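Local coordinates for terminal uridylyltransferase 1 (Trypanosoma brucei, PDB 5HZD), which adds uridines from UTP to the 3' end of guide RNAs, ribosomal RNAs and some mRNAs of the mitochondrion, as part of post-transcriptional RNA editing, at residues N331-W343 / I465-I479. Residues are numbered along the deposited sequence; the frame is centred on the assembly and turned at random.
Sequences NGYFTSYAINIMW and IEDPYEENLNLGRHI. With SO4 (sulfate ion), chain C.
Phe-334, Ile-465 and Ile-479 form the tight end of this contact, where the probable nucleotide recognition motif, 465-474, and the turns after it pack on the start of helix 336-349 and the loop leading into it. CD1 of Ile-479 lies over one face of the Phe-334 ring, a CH-pi contact 3.7 Å from the ring centroid. CD1 of Ile-465 comes within 3.4 Å of Phe-334 CE1, and the same methyl is 3.6 Å from Met-342 CG. With CG1 of Ile-465 anti to its carbonyl carbon (chi1 -62°), CG2 is left to meet Ile-341 CG2 in one of that residue's two conformers.

Farther along the helix, CD1 of the same Ile-341 conformer touches Pro-468 CD and Leu-475 CD1 and lies over the centre of the Tyr-337 ring. Tyr-337, a UTP-binding residue, swings CG anti to its backbone N (chi1 -173°), which carries the hydroxyl out to Pro-468, OH to CG 3.3 Å.

No direct hydrogen bond joins the two segments, and water bridges their backbones even where Gly-332 O packs 3.3 Å from His-478 CB. One water links Gly-332 O, Leu-475 O and His-478 N; another joins Thr-335 N, at the helix N-cap, to Leu-475 O. On the looser, exposed side, Arg-477 and His-478 hold a sulfate, probably from the crystallisation liquor. At the nucleotide end Tyr-469 touches Asn-296, another UTP-binding residue. Asp-467 OD1 takes the backbone N of Tyr-469 and Glu-470 from opposite faces of its carboxylate, and a water 2.7 Å from that OD1 lies 2.8 Å from Tyr-337 OH.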
ATOM      1  N   ASN A 331      -4.952   8.900 -13.919  1.00 22.36           N
ATOM      2  CA  ASN A 331      -5.865   9.353 -14.956  1.00 21.48           C
ATOM      3  C   ASN A 331      -7.286   9.476 -14.462  1.00 23.05           C
ATOM      4  O   ASN A 331      -8.209   9.489 -15.260  1.00 25.69           O
ATOM      5  CB  ASN A 331      -5.822   8.428 -16.169  1.00 22.50           C
ATOM      6  CG  ASN A 331      -4.481   8.459 -16.842  1.00 27.85           C
ATOM      7  OD1 ASN A 331      -3.821   7.429 -17.002  1.00 31.47           O
ATOM      8  ND2 ASN A 331      -4.050   9.658 -17.220  1.00 31.27           N
ATOM      9  N   GLY A 332      -7.445   9.540 -13.144  1.00 22.40           N
ATOM     10  CA  GLY A 332      -8.728   9.894 -12.547  1.00 21.47           C
ATOM     11  C   GLY A 332      -9.612   8.709 -12.190  1.00 22.65           C
ATOM     12  O   GLY A 332     -10.761   8.879 -11.735  1.00 21.97           O
ATOM     13  N   TYR A 333      -9.108   7.497 -12.407  1.00 17.88           N
ATOM     14  CA  TYR A 333      -9.909   6.338 -12.027  1.00 16.58           C
ATOM     15  C   TYR A 333      -9.655   6.046 -10.552  1.00 20.32           C
ATOM     16  O   TYR A 333      -9.143   6.919  -9.813  1.00 22.95           O
ATOM     17  CB  TYR A 333      -9.632   5.133 -12.920  1.00 16.86           C
ATOM     18  CG  TYR A 333     -10.108   5.323 -14.349  1.00 17.96           C
ATOM     19  CD1 TYR A 333     -11.397   4.970 -14.723  1.00 19.94           C
ATOM     20  CD2 TYR A 333      -9.258   5.858 -15.309  1.00 18.81           C
ATOM     21  CE1 TYR A 333     -11.839   5.140 -16.025  1.00 24.38           C
ATOM     22  CE2 TYR A 333      -9.687   6.040 -16.618  1.00 22.27           C
ATOM     23  CZ  TYR A 333     -10.982   5.671 -16.964  1.00 23.09           C
ATOM     24  OH  TYR A 333     -11.419   5.853 -18.267  1.00 29.13           O
ATOM     25  N   PHE A 334      -9.991   4.841 -10.100  1.00 14.48           N
ATOM     26  CA  PHE A 334      -9.881   4.546  -8.668  1.00 11.91           C
ATOM     27  C   PHE A 334      -8.453   4.219  -8.243  1.00 15.46           C
ATOM     28  O   PHE A 334      -7.595   3.857  -9.045  1.00 17.95           O
ATOM     29  CB  PHE A 334     -10.753   3.342  -8.329  1.00 13.38           C
ATOM     30  CG  PHE A 334     -12.219   3.611  -8.405  1.00 16.19           C
ATOM     31  CD1 PHE A 334     -12.802   4.631  -7.667  1.00 14.98           C
ATOM     32  CD2 PHE A 334     -13.032   2.808  -9.194  1.00 17.89           C
ATOM     33  CE1 PHE A 334     -14.172   4.872  -7.730  1.00 15.32           C
ATOM     34  CE2 PHE A 334     -14.398   3.035  -9.243  1.00 16.51           C
ATOM     35  CZ  PHE A 334     -14.972   4.059  -8.521  1.00 16.63           C
ATOM     36  N   THR A 335      -8.211   4.353  -6.949  1.00 15.09           N
ATOM     37  CA  THR A 335      -6.976   3.895  -6.347  1.00 15.76           C
ATOM     38  C   THR A 335      -7.130   2.458  -5.857  1.00 16.96           C
ATOM     39  O   THR A 335      -8.248   1.912  -5.765  1.00 14.35           O
ATOM     40  CB  THR A 335      -6.670   4.740  -5.110  1.00 14.11           C
ATOM     41  OG1 THR A 335      -7.782   4.668  -4.199  1.00 14.53           O
ATOM     42  CG2 THR A 335      -6.434   6.185  -5.488  1.00 17.42           C
ATOM     43  N   SER A 336      -6.025   1.843  -5.471  1.00 13.46           N
ATOM     44  CA  SER A 336      -6.110   0.510  -4.886  1.00 13.41           C
ATOM     45  C   SER A 336      -6.920   0.520  -3.598  1.00 13.89           C
ATOM     46  O   SER A 336      -7.670  -0.433  -3.305  1.00 13.61           O
ATOM     47  CB  SER A 336      -4.716  -0.062  -4.638  1.00 15.47           C
ATOM     48  OG  SER A 336      -4.076  -0.289  -5.899  1.00 18.09           O
ATOM     49  N   TYR A 337      -6.813   1.588  -2.823  1.00 14.94           N
ATOM     50  CA  TYR A 337      -7.609   1.707  -1.612  1.00 14.69           C
ATOM     51  C   TYR A 337      -9.100   1.682  -1.957  1.00 13.79           C
ATOM     52  O   TYR A 337      -9.864   0.988  -1.282  1.00 12.54           O
ATOM     53  CB  TYR A 337      -7.258   3.024  -0.902  1.00 16.15           C
ATOM     54  CG  TYR A 337      -7.866   3.257   0.470  1.00 17.30           C
ATOM     55  CD1 TYR A 337      -7.809   2.294   1.463  1.00 16.79           C
ATOM     56  CD2 TYR A 337      -8.399   4.502   0.801  1.00 18.10           C
ATOM     57  CE1 TYR A 337      -8.328   2.543   2.751  1.00 18.00           C
ATOM     58  CE2 TYR A 337      -8.909   4.766   2.087  1.00 20.20           C
ATOM     59  CZ  TYR A 337      -8.870   3.783   3.048  1.00 21.31           C
ATOM     60  OH  TYR A 337      -9.379   4.053   4.318  1.00 21.93           O
ATOM     61  N   ALA A 338      -9.506   2.409  -2.992  1.00 12.22           N
ATOM     62  CA  ALA A 338     -10.927   2.431  -3.386  1.00 12.11           C
ATOM     63  C   ALA A 338     -11.428   1.024  -3.753  1.00 11.23           C
ATOM     64  O   ALA A 338     -12.579   0.637  -3.419  1.00 10.86           O
ATOM     65  CB  ALA A 338     -11.140   3.374  -4.542  1.00 11.78           C
ATOM     66  N   ILE A 339     -10.592   0.258  -4.454  1.00 10.91           N
ATOM     67  CA  ILE A 339     -10.982  -1.104  -4.841  1.00 10.55           C
ATOM     68  C   ILE A 339     -11.145  -1.971  -3.590  1.00 10.67           C
ATOM     69  O   ILE A 339     -12.092  -2.744  -3.494  1.00 12.07           O
ATOM     70  CB  ILE A 339      -9.970  -1.744  -5.816  1.00 11.45           C
ATOM     71  CG1 ILE A 339      -9.808  -0.889  -7.087  1.00 13.39           C
ATOM     72  CG2 ILE A 339     -10.441  -3.171  -6.255  1.00 10.79           C
ATOM     73  CD1 ILE A 339     -11.122  -0.585  -7.832  1.00 16.12           C
ATOM     74  N   ASN A 340     -10.239  -1.842  -2.612  1.00 11.49           N
ATOM     75  CA  ASN A 340     -10.407  -2.606  -1.372  1.00 11.66           C
ATOM     76  C   ASN A 340     -11.703  -2.217  -0.655  1.00 10.46           C
ATOM     77  O   ASN A 340     -12.393  -3.075  -0.077  1.00 10.57           O
ATOM     78  CB  ASN A 340      -9.218  -2.384  -0.432  1.00 11.42           C
ATOM     79  CG  ASN A 340      -8.061  -3.295  -0.725  1.00 16.51           C
ATOM     80  OD1 ASN A 340      -8.242  -4.466  -1.033  1.00 16.59           O
ATOM     81  ND2 ASN A 340      -6.848  -2.760  -0.627  1.00 17.38           N
ATOM     82  N   ILE A 341     -12.066  -0.925  -0.699  1.00 10.51           N
ATOM     83  CA  ILE A 341     -13.316  -0.513  -0.080  0.77 10.70           C
ATOM     84  C   ILE A 341     -14.512  -1.128  -0.820  1.00 10.85           C
ATOM     85  O   ILE A 341     -15.476  -1.567  -0.175  1.00 11.32           O
ATOM     86  CB  ILE A 341     -13.421   1.017   0.033  0.77 10.79           C
ATOM     87  CG1 ILE A 341     -12.361   1.504   1.031  0.77 12.72           C
ATOM     88  CG2 ILE A 341     -14.840   1.445   0.479  0.77 11.07           C
ATOM     89  CD1 ILE A 341     -12.040   3.000   0.912  0.77 12.48           C
ATOM     90  N   MET A 342     -14.464  -1.170  -2.151  1.00 11.13           N
ATOM     91  CA  MET A 342     -15.521  -1.842  -2.890  1.00 11.01           C
ATOM     92  C   MET A 342     -15.665  -3.294  -2.429  1.00 11.03           C
ATOM     93  O   MET A 342     -16.771  -3.771  -2.227  1.00 11.22           O
ATOM     94  CB  MET A 342     -15.252  -1.844  -4.399  1.00 12.63           C
ATOM     95  CG  MET A 342     -15.362  -0.474  -5.034  1.00 11.87           C
ATOM     96  SD  MET A 342     -15.196  -0.588  -6.824  1.00 15.10           S
ATOM     97  CE  MET A 342     -16.621  -1.572  -7.274  1.00 15.46           C
ATOM     98  N   TRP A 343     -14.557  -4.008  -2.296  1.00 10.88           N
ATOM     99  CA  TRP A 343     -14.616  -5.410  -1.917  1.00 10.95           C
ATOM    100  C   TRP A 343     -15.149  -5.554  -0.507  1.00 11.79           C
ATOM    101  O   TRP A 343     -16.040  -6.365  -0.245  1.00 11.25           O
ATOM    102  CB  TRP A 343     -13.182  -5.952  -2.042  1.00 11.31           C
ATOM    103  CG  TRP A 343     -12.894  -7.320  -1.476  1.00 10.88           C
ATOM    104  CD1 TRP A 343     -11.946  -7.614  -0.535  1.00 10.82           C
ATOM    105  CD2 TRP A 343     -13.431  -8.591  -1.907  1.00 11.09           C
ATOM    106  NE1 TRP A 343     -11.897  -8.985  -0.320  1.00 11.02           N
ATOM    107  CE2 TRP A 343     -12.788  -9.596  -1.159  1.00 13.53           C
ATOM    108  CE3 TRP A 343     -14.414  -8.964  -2.829  1.00 11.70           C
ATOM    109  CZ2 TRP A 343     -13.072 -10.947  -1.313  1.00 11.90           C
ATOM    110  CZ3 TRP A 343     -14.691 -10.328  -2.985  1.00 13.83           C
ATOM    111  CH2 TRP A 343     -14.041 -11.295  -2.211  1.00 11.58           C
ATOM    112  N   ILE A 465     -17.739   6.478  -3.765  1.00 12.30           N
ATOM    113  CA  ILE A 465     -17.137   5.653  -2.719  1.00 11.99           C
ATOM    114  C   ILE A 465     -16.676   6.649  -1.656  1.00 12.79           C
ATOM    115  O   ILE A 465     -15.872   7.555  -1.948  1.00 15.41           O
ATOM    116  CB  ILE A 465     -15.921   4.882  -3.256  1.00 12.51           C
ATOM    117  CG1 ILE A 465     -16.356   3.935  -4.374  1.00 11.65           C
ATOM    118  CG2 ILE A 465     -15.288   4.093  -2.131  1.00 14.17           C
ATOM    119  CD1 ILE A 465     -15.164   3.139  -4.954  1.00 13.76           C
ATOM    120  N   GLU A 466     -17.219   6.525  -0.453  1.00 12.90           N
ATOM    121  CA  GLU A 466     -16.888   7.457   0.622  1.00 12.30           C
ATOM    122  C   GLU A 466     -15.539   7.075   1.242  1.00 15.07           C
ATOM    123  O   GLU A 466     -15.319   5.912   1.628  1.00 13.53           O
ATOM    124  CB  GLU A 466     -18.007   7.446   1.677  1.00 12.68           C
ATOM    125  CG  GLU A 466     -17.746   8.405   2.875  1.00 17.10           C
ATOM    126  CD  GLU A 466     -18.919   8.602   3.835  1.00 20.81           C
ATOM    127  OE1 GLU A 466     -19.856   7.769   3.922  1.00 14.74           O
ATOM    128  OE2 GLU A 466     -18.917   9.642   4.537  1.00 23.19           O
ATOM    129  N   ASP A 467     -14.613   8.036   1.341  1.00 14.88           N
ATOM    130  CA  ASP A 467     -13.361   7.780   2.059  1.00 14.48           C
ATOM    131  C   ASP A 467     -13.656   7.641   3.559  1.00 13.14           C
ATOM    132  O   ASP A 467     -14.359   8.475   4.155  1.00 15.24           O
ATOM    133  CB  ASP A 467     -12.379   8.935   1.843  1.00 16.29           C
ATOM    134  CG  ASP A 467     -11.029   8.653   2.438  1.00 22.45           C
ATOM    135  OD1 ASP A 467     -10.887   8.762   3.663  1.00 25.63           O
ATOM    136  OD2 ASP A 467     -10.103   8.346   1.683  1.00 23.11           O
ATOM    137  N   PRO A 468     -13.147   6.565   4.189  1.00 15.11           N
ATOM    138  CA  PRO A 468     -13.484   6.316   5.591  1.00 15.04           C
ATOM    139  C   PRO A 468     -13.110   7.441   6.560  1.00 16.80           C
ATOM    140  O   PRO A 468     -13.873   7.698   7.493  1.00 18.87           O
ATOM    141  CB  PRO A 468     -12.667   5.059   5.907  1.00 15.34           C
ATOM    142  CG  PRO A 468     -12.671   4.314   4.618  1.00 19.50           C
ATOM    143  CD  PRO A 468     -12.495   5.402   3.566  1.00 14.73           C
ATOM    144  N   TYR A 469     -11.980   8.110   6.336  1.00 16.90           N
ATOM    145  CA  TYR A 469     -11.508   9.101   7.329  1.00 16.00           C
ATOM    146  C   TYR A 469     -11.482  10.548   6.852  1.00 23.00           C
ATOM    147  O   TYR A 469     -11.382  11.476   7.665  1.00 26.94           O
ATOM    148  CB  TYR A 469     -10.141   8.694   7.893  1.00 19.87           C
ATOM    149  CG  TYR A 469     -10.182   7.366   8.625  1.00 15.90           C
ATOM    150  CD1 TYR A 469     -10.925   7.211   9.806  1.00 16.46           C
ATOM    151  CD2 TYR A 469      -9.494   6.269   8.126  1.00 14.37           C
ATOM    152  CE1 TYR A 469     -10.981   5.994  10.467  1.00 16.56           C
ATOM    153  CE2 TYR A 469      -9.538   5.050   8.778  1.00 17.28           C
ATOM    154  CZ  TYR A 469     -10.281   4.922   9.928  1.00 15.91           C
ATOM    155  OH  TYR A 469     -10.310   3.724  10.575  1.00 17.60           O
ATOM    156  N   GLU A 470     -11.594  10.762   5.552  1.00 22.32           N
ATOM    157  CA  GLU A 470     -11.749  12.130   5.057  1.00 24.70           C
ATOM    158  C   GLU A 470     -13.208  12.427   4.683  1.00 23.74           C
ATOM    159  O   GLU A 470     -13.700  11.958   3.645  1.00 31.57           O
ATOM    160  CB  GLU A 470     -10.817  12.366   3.881  1.00 29.78           C
ATOM    161  CG  GLU A 470     -10.839  13.802   3.377  1.00 43.74           C
ATOM    162  CD  GLU A 470      -9.563  14.192   2.643  1.00 52.94           C
ATOM    163  OE1 GLU A 470      -9.619  15.125   1.806  1.00 56.57           O
ATOM    164  OE2 GLU A 470      -8.505  13.576   2.918  1.00 56.35           O
ATOM    165  N   GLU A 471     -13.903  13.233   5.475  1.00 31.20           N
ATOM    166  CA  GLU A 471     -15.279  13.556   5.099  1.00 30.51           C
ATOM    167  C   GLU A 471     -15.344  14.399   3.823  1.00 24.03           C
ATOM    168  O   GLU A 471     -14.432  15.168   3.490  1.00 25.89           O
ATOM    169  CB  GLU A 471     -16.076  14.208   6.227  1.00 35.86           C
ATOM    170  CG  GLU A 471     -17.589  14.021   6.072  1.00 37.93           C
ATOM    171  CD  GLU A 471     -18.385  14.832   7.090  1.00 46.94           C
ATOM    172  OE1 GLU A 471     -19.609  15.025   6.890  1.00 43.13           O
ATOM    173  OE2 GLU A 471     -17.784  15.279   8.095  1.00 56.39           O
ATOM    174  N   ASN A 472     -16.419  14.165   3.092  1.00 24.36           N
ATOM    175  CA  ASN A 472     -16.702  14.832   1.850  1.00 21.38           C
ATOM    176  C   ASN A 472     -15.701  14.606   0.750  1.00 17.79           C
ATOM    177  O   ASN A 472     -15.580  15.444  -0.132  1.00 25.29           O
ATOM    178  CB  ASN A 472     -16.934  16.333   2.059  1.00 19.89           C
ATOM    179  CG  ASN A 472     -17.812  16.916   0.972  1.00 28.20           C
ATOM    180  OD1 ASN A 472     -18.666  16.210   0.421  1.00 30.55           O
ATOM    181  ND2 ASN A 472     -17.593  18.180   0.632  1.00 29.80           N
ATOM    182  N   LEU A 473     -15.035  13.442   0.769  1.00 18.15           N
ATOM    183  CA  LEU A 473     -14.137  13.060  -0.311  1.00 15.44           C
ATOM    184  C   LEU A 473     -14.684  11.833  -1.016  1.00 15.31           C
ATOM    185  O   LEU A 473     -14.795  10.766  -0.415  1.00 16.39           O
ATOM    186  CB  LEU A 473     -12.742  12.735   0.231  1.00 15.55           C
ATOM    187  CG  LEU A 473     -11.730  12.349  -0.852  1.00 18.36           C
ATOM    188  CD1 LEU A 473     -11.430  13.518  -1.789  1.00 18.24           C
ATOM    189  CD2 LEU A 473     -10.440  11.789  -0.190  1.00 20.45           C
ATOM    190  N   ASN A 474     -15.039  12.007  -2.281  1.00 13.51           N
ATOM    191  CA  ASN A 474     -15.441  10.899  -3.130  1.00 12.80           C
ATOM    192  C   ASN A 474     -14.243  10.304  -3.829  1.00 15.39           C
ATOM    193  O   ASN A 474     -13.574  10.989  -4.612  1.00 15.22           O
ATOM    194  CB  ASN A 474     -16.473  11.363  -4.187  1.00 13.50           C
ATOM    195  CG  ASN A 474     -16.968  10.212  -5.068  1.00 13.75           C
ATOM    196  OD1 ASN A 474     -16.796   9.048  -4.717  1.00 13.22           O
ATOM    197  ND2 ASN A 474     -17.563  10.539  -6.231  1.00 13.80           N
ATOM    198  N   LEU A 475     -13.978   9.026  -3.584  1.00 13.12           N
ATOM    199  CA  LEU A 475     -12.864   8.374  -4.274  1.00 13.13           C
ATOM    200  C   LEU A 475     -13.133   8.257  -5.778  1.00 15.55           C
ATOM    201  O   LEU A 475     -12.208   8.064  -6.568  1.00 18.46           O
ATOM    202  CB  LEU A 475     -12.495   7.025  -3.630  1.00 14.18           C
ATOM    203  CG  LEU A 475     -12.194   7.150  -2.129  1.00 17.64           C
ATOM    204  CD1 LEU A 475     -11.825   5.796  -1.541  1.00 15.45           C
ATOM    205  CD2 LEU A 475     -11.032   8.123  -1.915  1.00 19.46           C
ATOM    206  N   GLY A 476     -14.390   8.409  -6.189  1.00 14.75           N
ATOM    207  CA  GLY A 476     -14.695   8.477  -7.604  1.00 14.24           C
ATOM    208  C   GLY A 476     -14.883   9.877  -8.189  1.00 13.33           C
ATOM    209  O   GLY A 476     -15.526  10.033  -9.240  1.00 14.54           O
ATOM    210  N   ARG A 477     -14.344  10.896  -7.516  1.00 14.61           N
ATOM    211  CA  ARG A 477     -14.570  12.280  -7.894  1.00 15.05           C
ATOM    212  C   ARG A 477     -14.108  12.696  -9.278  1.00 14.69           C
ATOM    213  O   ARG A 477     -14.551  13.730  -9.784  1.00 18.19           O
ATOM    214  CB  ARG A 477     -13.956  13.228  -6.854  1.00 16.08           C
ATOM    215  CG  ARG A 477     -12.436  13.129  -6.771  1.00 17.11           C
ATOM    216  CD  ARG A 477     -11.881  13.816  -5.524  1.00 19.67           C
ATOM    217  NE  ARG A 477     -10.425  13.590  -5.417  1.00 20.48           N
ATOM    218  CZ  ARG A 477      -9.866  12.460  -4.989  1.00 26.87           C
ATOM    219  NH1 ARG A 477     -10.622  11.415  -4.633  1.00 25.98           N
ATOM    220  NH2 ARG A 477      -8.540  12.363  -4.921  1.00 26.14           N
ATOM    221  N   HIS A 478     -13.215  11.930  -9.897  1.00 14.42           N
ATOM    222  CA  HIS A 478     -12.796  12.293 -11.254  1.00 16.64           C
ATOM    223  C   HIS A 478     -13.475  11.456 -12.326  1.00 17.85           C
ATOM    224  O   HIS A 478     -13.157  11.605 -13.515  1.00 19.34           O
ATOM    225  CB  HIS A 478     -11.272  12.169 -11.440  1.00 18.30           C
ATOM    226  CG  HIS A 478     -10.468  12.920 -10.420  1.00 20.01           C
ATOM    227  ND1 HIS A 478     -10.499  14.294 -10.306  1.00 25.76           N
ATOM    228  CD2 HIS A 478      -9.606  12.478  -9.475  1.00 23.23           C
ATOM    229  CE1 HIS A 478      -9.695  14.666  -9.323  1.00 27.43           C
ATOM    230  NE2 HIS A 478      -9.141  13.585  -8.807  1.00 26.53           N
ATOM    231  N   ILE A 479     -14.420  10.602 -11.922  1.00 15.25           N
ATOM    232  CA  ILE A 479     -15.083   9.711 -12.859  1.00 13.93           C
ATOM    233  C   ILE A 479     -16.399  10.275 -13.363  1.00 17.45           C
ATOM    234  O   ILE A 479     -17.433  10.165 -12.691  1.00 14.90           O
ATOM    235  CB  ILE A 479     -15.279   8.305 -12.240  1.00 13.47           C
ATOM    236  CG1 ILE A 479     -13.919   7.765 -11.792  1.00 15.91           C
ATOM    237  CG2 ILE A 479     -15.977   7.384 -13.254  1.00 13.78           C
ATOM    238  CD1 ILE A 479     -13.989   6.407 -11.088  1.00 15.99           C
TER
HETATM  239  S   SO4 C 702      -7.598  15.910  -6.151  1.00 61.63           S
HETATM  240  O1  SO4 C 702      -7.074  15.986  -4.791  1.00 64.71           O
HETATM  241  O2  SO4 C 702      -7.062  17.016  -6.948  1.00 62.32           O
HETATM  242  O3  SO4 C 702      -9.058  16.008  -6.110  1.00 59.16           O
HETATM  243  O4  SO4 C 702      -7.195  14.631  -6.740  1.00 60.25           O
HETATM  244  O   HOH W   1     -11.827   9.443  -9.132  1.00 19.12           O
HETATM  245  O   HOH W   2      -9.741   6.782  -6.037  1.00 24.60           O
HETATM  246  O   HOH W   3      -9.544   6.749   4.846  1.00 22.74           O